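Local coordinates for putative major capsid protein (Cafeteriavirus-dependent mavirus, PDB 6G44), which probably forms the trimeric, double jelly-roll building block of the virophage's icosahedral capsid shell, at residues 330-335 against 472-477; 121-126 against 206-210; 219-223 against 282-288; 43-48 against 59-65. Residues are numbered along the deposited sequence.

Contact 1: residues 330-335 against 472-477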
loop_
_atom_site.group_PDB
_atom_site.type_symbol
_atom_site.label_atom_id
_atom_site.label_comp_id
_atom_site.label_asym_id
_atom_site.label_seq_id
_atom_site.Cartn_x
_atom_site.Cartn_y
_atom_site.Cartn_z
ATOM N N ASN C 330 -8.328 13.781 -35.891
ATOM C CA ASN C 330 -6.979 13.583 -35.379
ATOM C C ASN C 330 -7.049 12.322 -34.491
ATOM O O ASN C 330 -8.149 11.844 -34.212
ATOM C CB ASN C 330 -6.520 14.828 -34.613
ATOM C CG ASN C 330 -7.467 15.203 -33.504
ATOM O OD1 ASN C 330 -7.524 14.516 -32.477
ATOM N ND2 ASN C 330 -8.235 16.283 -33.700
ATOM N N VAL C 331 -5.896 11.843 -34.053
ATOM C CA VAL C 331 -5.798 10.545 -33.363
ATOM C C VAL C 331 -5.645 10.778 -31.847
ATOM O O VAL C 331 -4.626 11.309 -31.419
ATOM C CB VAL C 331 -4.617 9.734 -33.914
ATOM C CG1 VAL C 331 -4.540 8.368 -33.227
ATOM C CG2 VAL C 331 -4.738 9.551 -35.431
ATOM N N PRO C 332 -6.682 10.422 -31.046
ATOM C CA PRO C 332 -6.526 10.568 -29.588
ATOM C C PRO C 332 -5.467 9.676 -28.962
ATOM O O PRO C 332 -5.092 8.647 -29.509
ATOM C CB PRO C 332 -7.897 10.184 -29.036
ATOM C CG PRO C 332 -8.848 10.422 -30.173
ATOM C CD PRO C 332 -8.063 10.047 -31.390
ATOM N N SER C 333 -5.052 10.081 -27.781
ATOM C CA SER C 333 -4.107 9.337 -26.964
ATOM C C SER C 333 -4.689 8.057 -26.400
ATOM O O SER C 333 -3.970 7.032 -26.309
ATOM C CB SER C 333 -3.658 10.221 -25.802
ATOM O OG SER C 333 -2.812 9.516 -24.904
ATOM N N MET C 334 -5.956 8.096 -26.014
ATOM C CA MET C 334 -6.566 6.928 -25.392
ATOM C C MET C 334 -8.061 6.919 -25.646
ATOM O O MET C 334 -8.676 7.964 -25.852
ATOM C CB MET C 334 -6.277 6.892 -23.876
ATOM C CG MET C 334 -6.613 5.551 -23.197
ATOM S SD MET C 334 -6.214 5.472 -21.418
ATOM C CE MET C 334 -4.440 5.466 -21.439
ATOM N N PHE C 335 -8.630 5.720 -25.615
ATOM C CA PHE C 335 -10.042 5.488 -25.687
ATOM C C PHE C 335 -10.510 4.719 -24.476
ATOM O O PHE C 335 -9.723 3.989 -23.858
ATOM C CB PHE C 335 -10.381 4.666 -26.952
ATOM C CG PHE C 335 -10.055 5.379 -28.222
ATOM C CD1 PHE C 335 -11.003 6.229 -28.765
ATOM C CD2 PHE C 335 -8.824 5.233 -28.837
ATOM C CE1 PHE C 335 -10.740 6.927 -29.926
ATOM C CE2 PHE C 335 -8.559 5.935 -30.027
ATOM C CZ PHE C 335 -9.527 6.772 -30.539
ATOM N N VAL C 472 -18.233 5.097 -26.204
ATOM C CA VAL C 472 -16.810 5.148 -26.532
ATOM C C VAL C 472 -16.365 6.575 -26.284
ATOM O O VAL C 472 -16.890 7.512 -26.897
ATOM C CB VAL C 472 -16.511 4.714 -27.979
ATOM C CG1 VAL C 472 -15.011 4.770 -28.261
ATOM C CG2 VAL C 472 -17.090 3.326 -28.197
ATOM N N PHE C 473 -15.428 6.735 -25.350
ATOM C CA PHE C 473 -14.880 8.043 -25.025
ATOM C C PHE C 473 -13.489 8.176 -25.584
ATOM O O PHE C 473 -12.765 7.189 -25.678
ATOM C CB PHE C 473 -14.783 8.236 -23.522
ATOM C CG PHE C 473 -16.101 8.206 -22.827
ATOM C CD1 PHE C 473 -16.619 7.009 -22.362
ATOM C CD2 PHE C 473 -16.834 9.369 -22.639
ATOM C CE1 PHE C 473 -17.838 6.959 -21.701
ATOM C CE2 PHE C 473 -18.083 9.313 -21.996
ATOM C CZ PHE C 473 -18.565 8.109 -21.527
ATOM N N SER C 474 -13.116 9.391 -25.978
ATOM C CA SER C 474 -11.719 9.707 -26.303
ATOM C C SER C 474 -11.117 10.527 -25.187
ATOM O O SER C 474 -11.804 11.344 -24.581
ATOM C CB SER C 474 -11.578 10.473 -27.602
ATOM O OG SER C 474 -12.296 11.676 -27.533
ATOM N N ILE C 475 -9.815 10.332 -24.971
ATOM C CA ILE C 475 -9.040 11.154 -24.069
ATOM C C ILE C 475 -7.952 11.745 -24.930
ATOM O O ILE C 475 -7.087 11.018 -25.423
ATOM C CB ILE C 475 -8.455 10.356 -22.886
ATOM C CG1 ILE C 475 -9.603 9.699 -22.099
ATOM C CG2 ILE C 475 -7.647 11.286 -21.987
ATOM C CD1 ILE C 475 -9.705 8.206 -22.218
ATOM N N ARG C 476 -7.994 13.062 -25.147
ATOM C CA ARG C 476 -7.025 13.724 -26.013
ATOM C C ARG C 476 -6.047 14.585 -25.218
ATOM O O ARG C 476 -6.433 15.266 -24.261
ATOM C CB ARG C 476 -7.720 14.628 -27.025
ATOM C CG ARG C 476 -8.403 13.890 -28.156
ATOM C CD ARG C 476 -8.952 14.920 -29.123
ATOM N NE ARG C 476 -9.300 14.317 -30.401
ATOM C CZ ARG C 476 -10.503 13.849 -30.719
ATOM N NH1 ARG C 476 -10.691 13.336 -31.931
ATOM N NH2 ARG C 476 -11.513 13.886 -29.861
ATOM N N ASP C 477 -4.801 14.586 -25.672
ATOM C CA ASP C 477 -3.779 15.470 -25.107
ATOM C C ASP C 477 -4.131 16.903 -25.546
ATOM O O ASP C 477 -4.398 17.171 -26.719
ATOM C CB ASP C 477 -2.397 15.066 -25.591
ATOM C CG ASP C 477 -1.989 13.644 -25.138
ATOM O OD1 ASP C 477 -2.566 13.107 -24.177
ATOM O OD2 ASP C 477 -1.065 13.095 -25.722
#
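Two neighbouring antiparallel strands meet here, and their backbones do much of the joining. I475 N donates to M334 O at 2.8 Å, and M334 N returns a bond to I475 O at 3.2 Å. S333 N also reaches I475 O, weakly, at 3.3 Å; with S333 and M334 both set opposite I475, this is a classic beta bulge at the start of strand 334-341. Beyond it F335 and S474 form a non-hydrogen-bonded pair, where F335 CA comes within 3.2 Å of F473 O in a CA-H...O contact. Among the side chains the main polar link is R476 NE to N330 OD1, 2.7 Å and nearly straight, while P332 CG lies over one face of the same guanidinium. Apolar contacts fall on both faces of the sheet: M334 CB meets I475 CD1 at 4.0 Å on one, and F335 CD1 meets V472 CG1 at 4.3 Å on the other. R476 has a second partner, a salt bridge to E296, which also takes a hydrogen bond from S474 OG. The pair sits inside a sheet of the C-terminal jelly roll, with strand 286-305 flanking 464-482, strand 425-428 flanking 334-341, and M328 of strand 319-328 packed on F335 and R476.

Contact 2: residues 121-126 against 206-210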
loop_
_atom_site.group_PDB
_atom_site.type_symbol
_atom_site.label_atom_id
_atom_site.label_comp_id
_atom_site.label_asym_id
_atom_site.label_seq_id
_atom_site.Cartn_x
_atom_site.Cartn_y
_atom_site.Cartn_z
ATOM N N SER C 121 -16.662 21.685 -19.539
ATOM C CA SER C 121 -16.370 20.272 -19.291
ATOM C C SER C 121 -17.495 19.613 -18.536
ATOM O O SER C 121 -18.477 20.247 -18.157
ATOM C CB SER C 121 -15.027 20.156 -18.599
ATOM O OG SER C 121 -15.108 20.590 -17.307
ATOM N N TYR C 122 -17.349 18.302 -18.310
ATOM C CA TYR C 122 -18.449 17.474 -17.830
ATOM C C TYR C 122 -17.962 16.635 -16.646
ATOM O O TYR C 122 -17.563 15.462 -16.836
ATOM C CB TYR C 122 -18.937 16.614 -18.998
ATOM C CG TYR C 122 -19.330 17.480 -20.161
ATOM C CD1 TYR C 122 -20.556 18.103 -20.183
ATOM C CD2 TYR C 122 -18.435 17.721 -21.199
ATOM C CE1 TYR C 122 -20.910 18.957 -21.238
ATOM C CE2 TYR C 122 -18.769 18.573 -22.244
ATOM C CZ TYR C 122 -20.012 19.168 -22.252
ATOM O OH TYR C 122 -20.322 20.006 -23.321
ATOM N N PRO C 123 -17.958 17.220 -15.444
ATOM C CA PRO C 123 -17.302 16.544 -14.312
ATOM C C PRO C 123 -17.863 15.160 -13.997
ATOM O O PRO C 123 -17.081 14.244 -13.675
ATOM C CB PRO C 123 -17.539 17.530 -13.165
ATOM C CG PRO C 123 -17.581 18.877 -13.835
ATOM C CD PRO C 123 -18.333 18.623 -15.106
ATOM N N ALA C 124 -19.178 14.974 -14.027
ATOM C CA ALA C 124 -19.757 13.664 -13.665
ATOM C C ALA C 124 -19.279 12.610 -14.671
ATOM O O ALA C 124 -18.966 11.480 -14.285
ATOM C CB ALA C 124 -21.273 13.742 -13.642
ATOM N N GLN C 125 -19.272 12.952 -15.955
ATOM C CA GLN C 125 -18.794 12.045 -17.009
ATOM C C GLN C 125 -17.286 11.767 -16.826
ATOM O O GLN C 125 -16.837 10.603 -16.960
ATOM C CB GLN C 125 -19.106 12.673 -18.381
ATOM C CG GLN C 125 -18.690 11.893 -19.597
ATOM C CD GLN C 125 -19.064 12.648 -20.857
ATOM O OE1 GLN C 125 -18.376 13.595 -21.241
ATOM N NE2 GLN C 125 -20.149 12.223 -21.506
ATOM N N LEU C 126 -16.515 12.796 -16.492
ATOM C CA LEU C 126 -15.051 12.714 -16.338
ATOM C C LEU C 126 -14.709 11.787 -15.174
ATOM O O LEU C 126 -13.897 10.871 -15.324
ATOM C CB LEU C 126 -14.394 14.088 -16.083
ATOM C CG LEU C 126 -14.004 15.113 -17.159
ATOM C CD1 LEU C 126 -13.713 16.455 -16.508
ATOM C CD2 LEU C 126 -12.786 14.662 -17.943
ATOM N N LEU C 206 -12.557 20.061 -7.535
ATOM C CA LEU C 206 -13.355 20.109 -8.759
ATOM C C LEU C 206 -12.596 19.511 -9.931
ATOM O O LEU C 206 -11.473 19.951 -10.200
ATOM C CB LEU C 206 -13.699 21.562 -9.085
ATOM C CG LEU C 206 -14.517 21.807 -10.352
ATOM C CD1 LEU C 206 -15.833 21.065 -10.374
ATOM C CD2 LEU C 206 -14.756 23.313 -10.505
ATOM N N VAL C 207 -13.220 18.555 -10.649
ATOM C CA VAL C 207 -12.652 17.933 -11.840
ATOM C C VAL C 207 -13.287 18.576 -13.064
ATOM O O VAL C 207 -14.335 18.141 -13.562
ATOM C CB VAL C 207 -12.887 16.411 -11.806
ATOM C CG1 VAL C 207 -12.371 15.716 -13.051
ATOM C CG2 VAL C 207 -12.228 15.848 -10.553
ATOM N N ALA C 208 -12.673 19.666 -13.510
ATOM C CA ALA C 208 -13.215 20.474 -14.631
ATOM C C ALA C 208 -12.091 21.231 -15.274
ATOM O O ALA C 208 -11.374 21.934 -14.577
ATOM C CB ALA C 208 -14.285 21.428 -14.129
ATOM N N ASN C 209 -11.940 21.133 -16.590
ATOM C CA ASN C 209 -10.851 21.875 -17.255
ATOM C C ASN C 209 -10.915 23.387 -16.901
ATOM O O ASN C 209 -12.021 23.946 -16.887
ATOM C CB ASN C 209 -10.932 21.706 -18.767
ATOM C CG ASN C 209 -10.707 20.264 -19.228
ATOM O OD1 ASN C 209 -11.365 19.336 -18.736
ATOM N ND2 ASN C 209 -9.803 20.076 -20.179
ATOM N N PRO C 210 -9.795 24.044 -16.579
ATOM C CA PRO C 210 -8.407 23.566 -16.628
ATOM C C PRO C 210 -7.822 23.166 -15.266
ATOM O O PRO C 210 -6.588 23.210 -15.099
ATOM C CB PRO C 210 -7.681 24.801 -17.152
ATOM C CG PRO C 210 -8.396 25.908 -16.425
ATOM C CD PRO C 210 -9.838 25.502 -16.342
HETATM O O HOH W 1 -14.621 23.276 -17.311
#
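L126 lays its CD1 methyl against V207, 3.8 Å from V207 CG1 and 3.5 Å from V207 O, so one leucine covers both the side chain and the carbonyl. P123, one helical turn earlier, continues the same apolar surface: its CB is 3.3 Å from V207 O and its CG 4.2 Å from A208 CB. V207 O, closed in between them, has no hydrogen-bond partner in the model. The helical side is the first turn of helix 123-130, with Y122 at the N-cap position and L126 N bonded to Y122 O at 2.9 Å; the other side is the extended loop that leaves strand 195-205 of the N-terminal jelly roll. Polar contact is confined to S121. Its OG accepts a weak hydrogen bond from N209 N at 3.3 Å and shares water 1 with N209 O, each 2.7 Å from the water. N209 ND2 turns to P291 O, and L126 also packs on I293, so strand 286-305 borders both segments, while a cis peptide bond before P210 bends the loop onward.

Contact 3: residues 219-223 against 282-288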
loop_
_atom_site.group_PDB
_atom_site.type_symbol
_atom_site.label_atom_id
_atom_site.label_comp_id
_atom_site.label_asym_id
_atom_site.label_seq_id
_atom_site.Cartn_x
_atom_site.Cartn_y
_atom_site.Cartn_z
ATOM N N PRO C 219 0.063 21.213 -7.469
ATOM C CA PRO C 219 -0.377 21.726 -8.759
ATOM C C PRO C 219 0.278 23.062 -9.104
ATOM O O PRO C 219 0.515 23.888 -8.208
ATOM C CB PRO C 219 -1.898 21.920 -8.568
ATOM C CG PRO C 219 -2.065 22.172 -7.132
ATOM C CD PRO C 219 -0.937 21.470 -6.413
ATOM N N VAL C 220 0.564 23.245 -10.389
ATOM C CA VAL C 220 1.057 24.543 -10.886
ATOM C C VAL C 220 -0.047 25.601 -10.651
ATOM O O VAL C 220 -1.198 25.381 -11.034
ATOM C CB VAL C 220 1.430 24.454 -12.359
ATOM C CG1 VAL C 220 1.917 25.800 -12.859
ATOM C CG2 VAL C 220 2.535 23.411 -12.540
ATOM N N PRO C 221 0.285 26.740 -10.014
ATOM C CA PRO C 221 -0.681 27.811 -9.794
ATOM C C PRO C 221 -1.133 28.509 -11.075
ATOM O O PRO C 221 -0.404 28.515 -12.069
ATOM C CB PRO C 221 0.118 28.815 -8.936
ATOM C CG PRO C 221 1.267 28.070 -8.400
ATOM C CD PRO C 221 1.598 27.066 -9.437
ATOM N N PHE C 222 -2.334 29.073 -11.013
ATOM C CA PHE C 222 -2.801 30.044 -12.015
ATOM C C PHE C 222 -2.356 31.460 -11.636
ATOM O O PHE C 222 -2.138 31.738 -10.478
ATOM C CB PHE C 222 -4.313 29.934 -12.159
ATOM C CG PHE C 222 -4.733 28.631 -12.770
ATOM C CD1 PHE C 222 -4.503 28.406 -14.124
ATOM C CD2 PHE C 222 -5.325 27.637 -12.002
ATOM C CE1 PHE C 222 -4.852 27.211 -14.702
ATOM C CE2 PHE C 222 -5.676 26.429 -12.595
ATOM C CZ PHE C 222 -5.434 26.236 -13.927
ATOM N N ARG C 223 -2.242 32.318 -12.641
ATOM C CA ARG C 223 -1.679 33.669 -12.518
ATOM C C ARG C 223 -2.718 34.731 -12.938
ATOM O O ARG C 223 -3.245 34.667 -14.049
ATOM C CB ARG C 223 -0.410 33.767 -13.414
ATOM C CG ARG C 223 0.254 35.159 -13.502
ATOM C CD ARG C 223 1.347 35.275 -14.535
ATOM N NE ARG C 223 0.973 34.762 -15.867
ATOM C CZ ARG C 223 1.833 34.541 -16.839
ATOM N NH1 ARG C 223 3.114 34.862 -16.685
ATOM N NH2 ARG C 223 1.422 34.011 -17.979
ATOM N N ILE C 282 8.342 35.460 -13.309
ATOM C CA ILE C 282 7.521 34.329 -13.777
ATOM C C ILE C 282 7.552 34.393 -15.302
ATOM O O ILE C 282 7.414 35.470 -15.879
ATOM C CB ILE C 282 6.084 34.436 -13.245
ATOM C CG1 ILE C 282 6.096 34.266 -11.722
ATOM C CG2 ILE C 282 5.156 33.400 -13.891
ATOM C CD1 ILE C 282 4.765 34.543 -11.063
ATOM N N PRO C 283 7.744 33.241 -15.967
ATOM C CA PRO C 283 7.772 33.268 -17.423
ATOM C C PRO C 283 6.529 33.882 -18.056
ATOM O O PRO C 283 5.450 33.848 -17.479
ATOM C CB PRO C 283 7.856 31.785 -17.807
ATOM C CG PRO C 283 8.416 31.113 -16.622
ATOM C CD PRO C 283 7.954 31.879 -15.432
ATOM N N LYS C 284 6.691 34.457 -19.242
ATOM C CA LYS C 284 5.592 35.124 -19.937
ATOM C C LYS C 284 4.438 34.178 -20.250
ATOM O O LYS C 284 3.286 34.544 -20.076
ATOM C CB LYS C 284 6.084 35.772 -21.232
ATOM C CG LYS C 284 7.086 36.902 -21.043
ATOM C CD LYS C 284 7.523 37.445 -22.399
ATOM C CE LYS C 284 8.976 37.901 -22.391
ATOM N NZ LYS C 284 9.232 38.956 -21.377
ATOM N N THR C 285 4.766 32.977 -20.726
ATOM C CA THR C 285 3.755 32.022 -21.149
ATOM C C THR C 285 3.875 30.739 -20.359
ATOM O O THR C 285 4.905 30.067 -20.434
ATOM C CB THR C 285 3.854 31.735 -22.656
ATOM O OG1 THR C 285 3.683 32.965 -23.363
ATOM C CG2 THR C 285 2.772 30.780 -23.116
ATOM N N ILE C 286 2.824 30.415 -19.609
ATOM C CA ILE C 286 2.807 29.218 -18.740
ATOM C C ILE C 286 1.900 28.195 -19.414
ATOM O O ILE C 286 0.818 28.520 -19.890
ATOM C CB ILE C 286 2.310 29.540 -17.311
ATOM C CG1 ILE C 286 3.160 30.660 -16.681
ATOM C CG2 ILE C 286 2.355 28.284 -16.442
ATOM C CD1 ILE C 286 2.548 31.277 -15.450
ATOM N N ILE C 287 2.341 26.943 -19.399
ATOM C CA ILE C 287 1.631 25.818 -20.063
ATOM C C ILE C 287 1.048 24.867 -18.992
ATOM O O ILE C 287 1.722 24.550 -18.001
ATOM C CB ILE C 287 2.603 25.048 -20.960
ATOM C CG1 ILE C 287 3.162 25.990 -22.038
ATOM C CG2 ILE C 287 1.923 23.837 -21.585
ATOM C CD1 ILE C 287 4.274 25.426 -22.886
ATOM N N TYR C 288 -0.217 24.469 -19.166
ATOM C CA TYR C 288 -0.932 23.538 -18.250
ATOM C C TYR C 288 -1.429 22.348 -19.051
ATOM O O TYR C 288 -1.995 22.491 -20.124
ATOM C CB TYR C 288 -2.145 24.203 -17.604
ATOM C CG TYR C 288 -1.789 25.424 -16.798
ATOM C CD1 TYR C 288 -1.558 26.628 -17.443
ATOM C CD2 TYR C 288 -1.666 25.378 -15.412
ATOM C CE1 TYR C 288 -1.194 27.753 -16.721
ATOM C CE2 TYR C 288 -1.293 26.499 -14.676
ATOM C CZ TYR C 288 -1.046 27.673 -15.359
ATOM O OH TYR C 288 -0.682 28.794 -14.665
HETATM O O HOH W 2 -2.054 31.134 -15.249
HETATM O O HOH W 3 4.870 36.862 -15.950
#
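R223 and Y288 bury the most surface here, and each closes one half of the contact. The R223 guanidinium docks on the turn leading into strand 286-305: NH1 donates to P283 O at 2.7 Å and NH2 to K284 O at 2.9 Å, while I286 CD1 covers one face, 3.6 Å from R223 CZ. Water 3 joins R223 NH1, weakly, to I282 O, and R223 NH2 has a further partner in S482 OG. Y288 gives its hydroxyl proton to P221 O at 2.6 Å, and water 2 links Y288 OH to R223 N. Its ring makes an offset stack with F222, centroids 4.6 Å apart and planes at 20°, and V220 CG1 sits 3.8 Å from Y288 CE2. These two strands belong to different sheets of the double jelly-roll protein, and W23 of the second subunit packs on V220, P221 and P283. No backbone-to-backbone hydrogen bond crosses between the segments; the junction depends on side chains, and the arginine's charge is met here by the neutral carbonyls of P283 and K284 and by the S482 hydroxyl.

Contact 4: residues 43-48 against 59-65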
loop_
_atom_site.group_PDB
_atom_site.type_symbol
_atom_site.label_atom_id
_atom_site.label_comp_id
_atom_site.label_asym_id
_atom_site.label_seq_id
_atom_site.Cartn_x
_atom_site.Cartn_y
_atom_site.Cartn_z
ATOM N N GLN C 43 -8.693 31.365 0.358
ATOM C CA GLN C 43 -10.008 31.951 0.067
ATOM C C GLN C 43 -11.134 30.953 0.282
ATOM O O GLN C 43 -11.055 29.804 -0.167
ATOM C CB GLN C 43 -10.050 32.447 -1.370
ATOM C CG GLN C 43 -8.949 33.442 -1.759
ATOM C CD GLN C 43 -9.008 34.696 -0.925
ATOM O OE1 GLN C 43 -9.998 35.433 -0.992
ATOM N NE2 GLN C 43 -7.971 34.943 -0.110
ATOM N N THR C 44 -12.191 31.405 0.948
ATOM C CA THR C 44 -13.464 30.722 0.998
ATOM C C THR C 44 -14.451 31.616 0.254
ATOM O O THR C 44 -14.770 32.723 0.742
ATOM C CB THR C 44 -13.922 30.463 2.436
ATOM O OG1 THR C 44 -13.019 29.517 3.053
ATOM C CG2 THR C 44 -15.326 29.855 2.471
ATOM N N ILE C 45 -14.904 31.161 -0.909
ATOM C CA ILE C 45 -15.648 32.011 -1.854
ATOM C C ILE C 45 -17.093 31.564 -1.886
ATOM O O ILE C 45 -17.389 30.417 -2.208
ATOM C CB ILE C 45 -15.042 31.933 -3.259
ATOM C CG1 ILE C 45 -13.559 32.334 -3.183
ATOM C CG2 ILE C 45 -15.787 32.829 -4.255
ATOM C CD1 ILE C 45 -12.806 32.105 -4.439
ATOM N N GLN C 46 -17.981 32.510 -1.600
ATOM C CA GLN C 46 -19.415 32.275 -1.623
ATOM C C GLN C 46 -19.916 32.423 -3.059
ATOM O O GLN C 46 -19.341 33.153 -3.833
ATOM C CB GLN C 46 -20.130 33.300 -0.727
ATOM C CG GLN C 46 -19.558 33.468 0.685
ATOM C CD GLN C 46 -19.881 32.296 1.588
ATOM O OE1 GLN C 46 -21.010 31.801 1.572
ATOM N NE2 GLN C 46 -18.896 31.845 2.401
ATOM N N PRO C 47 -21.012 31.732 -3.409
ATOM C CA PRO C 47 -21.592 31.930 -4.736
ATOM C C PRO C 47 -22.269 33.319 -4.824
ATOM O O PRO C 47 -22.494 33.969 -3.805
ATOM C CB PRO C 47 -22.614 30.813 -4.847
ATOM C CG PRO C 47 -22.909 30.405 -3.490
ATOM C CD PRO C 47 -21.750 30.735 -2.626
ATOM N N VAL C 48 -22.574 33.711 -6.044
ATOM C CA VAL C 48 -23.132 35.065 -6.287
ATOM C C VAL C 48 -24.528 35.240 -5.705
ATOM O O VAL C 48 -24.931 36.387 -5.441
ATOM C CB VAL C 48 -23.152 35.424 -7.760
ATOM C CG1 VAL C 48 -21.745 35.491 -8.323
ATOM C CG2 VAL C 48 -24.073 34.507 -8.550
ATOM N N ILE C 59 -25.265 27.219 -10.072
ATOM C CA ILE C 59 -24.508 27.852 -9.006
ATOM C C ILE C 59 -23.315 28.527 -9.651
ATOM O O ILE C 59 -22.646 27.915 -10.449
ATOM C CB ILE C 59 -24.011 26.795 -7.988
ATOM C CG1 ILE C 59 -25.204 26.100 -7.302
ATOM C CG2 ILE C 59 -23.072 27.438 -6.956
ATOM C CD1 ILE C 59 -24.875 24.691 -6.791
ATOM N N THR C 60 -23.106 29.814 -9.357
ATOM C CA THR C 60 -22.037 30.587 -9.955
ATOM C C THR C 60 -21.156 31.221 -8.903
ATOM O O THR C 60 -21.629 31.897 -7.973
ATOM C CB THR C 60 -22.607 31.690 -10.869
ATOM O OG1 THR C 60 -23.284 31.073 -11.962
ATOM C CG2 THR C 60 -21.482 32.580 -11.406
ATOM N N PHE C 61 -19.849 30.997 -9.070
ATOM C CA PHE C 61 -18.831 31.734 -8.331
ATOM C C PHE C 61 -18.225 32.760 -9.270
ATOM O O PHE C 61 -17.899 32.457 -10.421
ATOM C CB PHE C 61 -17.737 30.790 -7.784
ATOM C CG PHE C 61 -18.271 29.732 -6.880
ATOM C CD1 PHE C 61 -18.502 29.974 -5.547
ATOM C CD2 PHE C 61 -18.617 28.489 -7.402
ATOM C CE1 PHE C 61 -19.043 29.011 -4.732
ATOM C CE2 PHE C 61 -19.161 27.525 -6.593
ATOM C CZ PHE C 61 -19.372 27.781 -5.253
ATOM N N ASN C 62 -18.099 34.000 -8.782
ATOM C CA ASN C 62 -17.541 35.086 -9.606
ATOM C C ASN C 62 -16.665 35.872 -8.667
ATOM O O ASN C 62 -17.138 36.635 -7.842
ATOM C CB ASN C 62 -18.675 35.937 -10.204
ATOM C CG ASN C 62 -18.168 37.038 -11.109
ATOM O OD1 ASN C 62 -17.064 37.526 -10.955
ATOM N ND2 ASN C 62 -19.001 37.442 -12.068
ATOM N N GLN C 63 -15.364 35.636 -8.773
ATOM C CA GLN C 63 -14.422 36.218 -7.830
ATOM C C GLN C 63 -13.062 36.432 -8.486
ATOM O O GLN C 63 -12.195 35.552 -8.477
ATOM C CB GLN C 63 -14.293 35.359 -6.564
ATOM C CG GLN C 63 -13.365 35.978 -5.526
ATOM C CD GLN C 63 -13.877 37.337 -5.102
ATOM O OE1 GLN C 63 -14.882 37.424 -4.394
ATOM N NE2 GLN C 63 -13.203 38.407 -5.533
ATOM N N PRO C 64 -12.828 37.631 -9.035
ATOM C CA PRO C 64 -11.477 37.958 -9.462
ATOM C C PRO C 64 -10.452 37.748 -8.325
ATOM O O PRO C 64 -10.737 38.092 -7.163
ATOM C CB PRO C 64 -11.596 39.437 -9.840
ATOM C CG PRO C 64 -13.031 39.586 -10.252
ATOM C CD PRO C 64 -13.764 38.774 -9.242
ATOM N N LEU C 65 -9.274 37.220 -8.686
ATOM C CA LEU C 65 -8.219 36.951 -7.722
ATOM C C LEU C 65 -6.908 37.402 -8.309
ATOM O O LEU C 65 -6.538 37.045 -9.405
ATOM C CB LEU C 65 -8.164 35.453 -7.361
ATOM C CG LEU C 65 -9.319 34.882 -6.543
ATOM C CD1 LEU C 65 -9.168 33.353 -6.461
ATOM C CD2 LEU C 65 -9.458 35.493 -5.183
HETATM O O HOH W 4 -18.892 34.557 -6.114
#
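I59 opens the second segment with a modest touch, its CG2 4.0 Å from P47 CB. At T60 the backbone takes over: V48 N donates to T60 O at 2.8 Å, the only direct hydrogen bond between the segments, and P47 CA lies 3.2 Å from that same T60 O. The T60 side chain adds packing, with CB 3.9 Å from V48 CG2. F61 then reaches in against the loop after strand 43-45. Its CE1 is 3.3 Å from I45 O and 3.8 Å from P47 CD, and its CD1 is 4.1 Å from I45 CG2 and 3.7 Å from Q46 O, so one ring meets three successive residues. N62 holds water 4 through its N, 2.8 Å away, and the water donates to Q46 O at 2.7 Å; N62 CB also meets V48 CG1 at 3.6 Å. Next, Q63 CB packs 3.7 Å from I45 CG2, while Q63 NE2 donates a hydrogen bond to P64 O of the next residue, at 3.0 Å. L65 finishes the contact against I45 CD1 and Q43 CG. Within the N-terminal jelly roll, strand 43-45 pairs with 258-273 and strand 58-66 with 222-235, so the segments are not direct partners in the sheet. The union is mostly apolar, built round I45, P47, V48 and F61, with one backbone bond and one water fixing its Q46-V48 end.

How the contacts relate
Contact 2 is wholly buried and contact 1 largely so; both lie nearer the chain's centre than contacts 3 and 4. Contact 3 is mostly buried but borders another subunit, and contact 4 is partly exposed. Only contact 1 joins its segments as paired strands; contact 4 has a single backbone bond outside any strand pairing. Contact 2 is largely apolar, contact 3 pivots on an arginine and a tyrosine, and contact 4 packs aliphatic and aromatic groups. Contacts 1 and 3 reach one sheet through strands 464-482 and 286-305; contacts 3 and 4 share another through 222-235 and 58-66. Contact 2 bridges the middle, touching contact 1 (Q125 CG to F473 CE2, 3.6 Å) and contact 3 (P210 O to F222 CZ, 3.4 Å).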